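Local coordinates for globin II, extracellular (Lumbricus terrestris, PDB 1X9F), which probably binds and carries oxygen through its haem as one globin chain of the giant extracellular haemoglobin, erythrocruorin, of the earthworm, at residues Lys11-Trp16 / Ile74-Leu79. Numbering follows the deposited sequence.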
loop_
_atom_site.group_PDB
_atom_site.type_symbol
_atom_site.label_atom_id
_atom_site.label_comp_id
_atom_site.label_asym_id
_atom_site.label_seq_id
_atom_site.Cartn_x
_atom_site.Cartn_y
_atom_site.Cartn_z
ATOM N N LYS B 11 22.918 32.303 -0.569
ATOM C CA LYS B 11 23.700 31.143 -0.141
ATOM C C LYS B 11 23.771 31.020 1.382
ATOM O O LYS B 11 23.551 29.937 1.939
ATOM C CB LYS B 11 25.107 31.186 -0.741
ATOM C CG LYS B 11 25.952 29.989 -0.347
ATOM C CD LYS B 11 27.284 29.990 -1.048
ATOM C CE LYS B 11 27.234 29.181 -2.321
ATOM N NZ LYS B 11 28.593 29.055 -2.903
ATOM N N VAL B 12 24.067 32.137 2.042
ATOM C CA VAL B 12 24.151 32.167 3.497
ATOM C C VAL B 12 22.814 31.830 4.159
ATOM O O VAL B 12 22.801 31.129 5.173
ATOM C CB VAL B 12 24.723 33.499 4.034
ATOM C CG1 VAL B 12 24.666 33.541 5.559
ATOM C CG2 VAL B 12 26.160 33.689 3.563
ATOM N N LYS B 13 21.699 32.307 3.595
ATOM C CA LYS B 13 20.380 31.924 4.124
ATOM C C LYS B 13 20.214 30.404 4.149
ATOM O O LYS B 13 19.815 29.839 5.170
ATOM C CB LYS B 13 19.237 32.586 3.342
ATOM C CG LYS B 13 19.062 34.070 3.689
ATOM C CD LYS B 13 17.884 34.691 2.912
ATOM C CE LYS B 13 16.540 34.100 3.382
ATOM N NZ LYS B 13 15.403 34.772 2.670
ATOM N N SER B 14 20.545 29.744 3.042
ATOM C CA SER B 14 20.406 28.288 2.946
ATOM C C SER B 14 21.351 27.531 3.862
ATOM O O SER B 14 20.936 26.600 4.561
ATOM C CB SER B 14 20.619 27.815 1.509
ATOM O OG SER B 14 19.474 28.089 0.725
ATOM N N GLU B 15 22.624 27.918 3.841
ATOM C CA GLU B 15 23.620 27.244 4.649
ATOM C C GLU B 15 23.354 27.451 6.133
ATOM O O GLU B 15 23.623 26.560 6.940
ATOM C CB GLU B 15 25.023 27.664 4.218
ATOM C CG GLU B 15 25.275 27.240 2.776
ATOM C CD GLU B 15 26.642 27.605 2.248
ATOM O OE1 GLU B 15 26.989 27.106 1.154
ATOM O OE2 GLU B 15 27.366 28.383 2.909
ATOM N N TRP B 16 22.787 28.604 6.488
ATOM C CA TRP B 16 22.379 28.854 7.870
ATOM C C TRP B 16 21.272 27.886 8.276
ATOM O O TRP B 16 21.367 27.224 9.311
ATOM C CB TRP B 16 21.933 30.308 8.071
ATOM C CG TRP B 16 21.271 30.552 9.395
ATOM C CD1 TRP B 16 19.933 30.724 9.621
ATOM C CD2 TRP B 16 21.907 30.625 10.679
ATOM N NE1 TRP B 16 19.696 30.906 10.963
ATOM C CE2 TRP B 16 20.890 30.851 11.637
ATOM C CE3 TRP B 16 23.237 30.530 11.123
ATOM C CZ2 TRP B 16 21.158 30.989 13.000
ATOM C CZ3 TRP B 16 23.504 30.668 12.482
ATOM C CH2 TRP B 16 22.467 30.895 13.403
ATOM N N ILE B 74 17.240 36.093 12.667
ATOM C CA ILE B 74 16.415 37.156 12.088
ATOM C C ILE B 74 17.192 37.930 11.022
ATOM O O ILE B 74 16.678 38.183 9.928
ATOM C CB ILE B 74 15.885 38.120 13.170
ATOM C CG1 ILE B 74 14.929 37.383 14.123
ATOM C CG2 ILE B 74 15.185 39.321 12.511
ATOM C CD1 ILE B 74 14.518 38.180 15.371
ATOM N N ALA B 75 18.431 38.284 11.358
ATOM C CA ALA B 75 19.306 39.040 10.476
ATOM C C ALA B 75 19.577 38.281 9.181
ATOM O O ALA B 75 19.354 38.812 8.093
ATOM C CB ALA B 75 20.610 39.384 11.187
ATOM N N ILE B 76 20.035 37.035 9.296
ATOM C CA ILE B 76 20.326 36.229 8.108
ATOM C C ILE B 76 19.066 36.030 7.265
ATOM O O ILE B 76 19.104 36.152 6.037
ATOM C CB ILE B 76 20.950 34.868 8.500
ATOM C CG1 ILE B 76 22.369 35.073 9.048
ATOM C CG2 ILE B 76 20.966 33.914 7.301
ATOM C CD1 ILE B 76 22.994 33.831 9.664
ATOM N N SER B 77 17.947 35.746 7.924
ATOM C CA SER B 77 16.708 35.465 7.208
ATOM C C SER B 77 16.213 36.658 6.394
ATOM O O SER B 77 15.470 36.476 5.428
ATOM C CB SER B 77 15.607 34.972 8.155
ATOM O OG SER B 77 15.081 36.032 8.935
ATOM N N THR B 78 16.617 37.870 6.779
ATOM C CA THR B 78 16.181 39.069 6.056
ATOM C C THR B 78 17.311 39.798 5.345
ATOM O O THR B 78 17.198 40.996 5.079
ATOM C CB THR B 78 15.429 40.063 6.972
ATOM O OG1 THR B 78 16.296 40.496 8.029
ATOM C CG2 THR B 78 14.272 39.388 7.691
ATOM N N LEU B 79 18.394 39.091 5.031
ATOM C CA LEU B 79 19.449 39.683 4.212
ATOM C C LEU B 79 18.884 40.170 2.884
ATOM O O LEU B 79 19.387 41.132 2.301
ATOM C CB LEU B 79 20.586 38.694 3.961
ATOM C CG LEU B 79 21.558 38.487 5.121
ATOM C CD1 LEU B 79 22.449 37.291 4.853
ATOM C CD2 LEU B 79 22.392 39.732 5.395
#
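Lys13 lies along the C-terminal end of helix 59-77, its aliphatic chain running over the last carbonyls of that helix. CB leaves helix 6-20 with CG anti to the carbonyl carbon, and Lys13 CG is the first side-chain atom beyond CB to meet helix 59-77, 3.1 Å from Ile76 O. CD continues past the same oxygen toward Ser77 O. The chain then bends at its third torsion (68°), which brings Lys13 CE within 3.3 Å of Ser77 O and lets Lys13 NZ give this oxygen a weak hydrogen bond of 3.2 Å. The ammonium group has stronger partners in salt bridges to Asp80 and to Glu27 of the neighbouring Globin III chain. An alanine here would probably leave both carboxylates without this cation and uncover the carbonyls of Ile76 and Ser77 at the helix end.

Beside the lysine, Ile76 is the central apolar side chain of the contact. Its CG2 packs against Lys13 CA, Trp16 CB and Val12 CG1, and the Val12 and Ile76 side chains cross at about a right angle. Ile76 CD1 sits 3.4 Å above the Trp16 ring plane, displaced toward the rim; its line to the five-membered ring's centroid is 30° from the normal, evidence for a CH-pi contact. With CG anti to its backbone N (chi1 169°), Trp16 turns its ring toward Ile76, and NE1 hydrogen-bonds Asp73 OD2, which would restrict rotation of the indole. Farther along, Leu79 CD1 approaches Val12 CG1 at 4.4 Å.

Ser77 OG and Thr78 OG1 donate hydrogen bonds to Ile74 O from opposite faces of its carbonyl plane, where the helix stops. With Trp130 of helix 127-142 against Val12 and Trp16, and Ile137 against Ile76, this is the packing of the A helix on the end of the E helix and the start of the EF corner, characteristic of the globin fold.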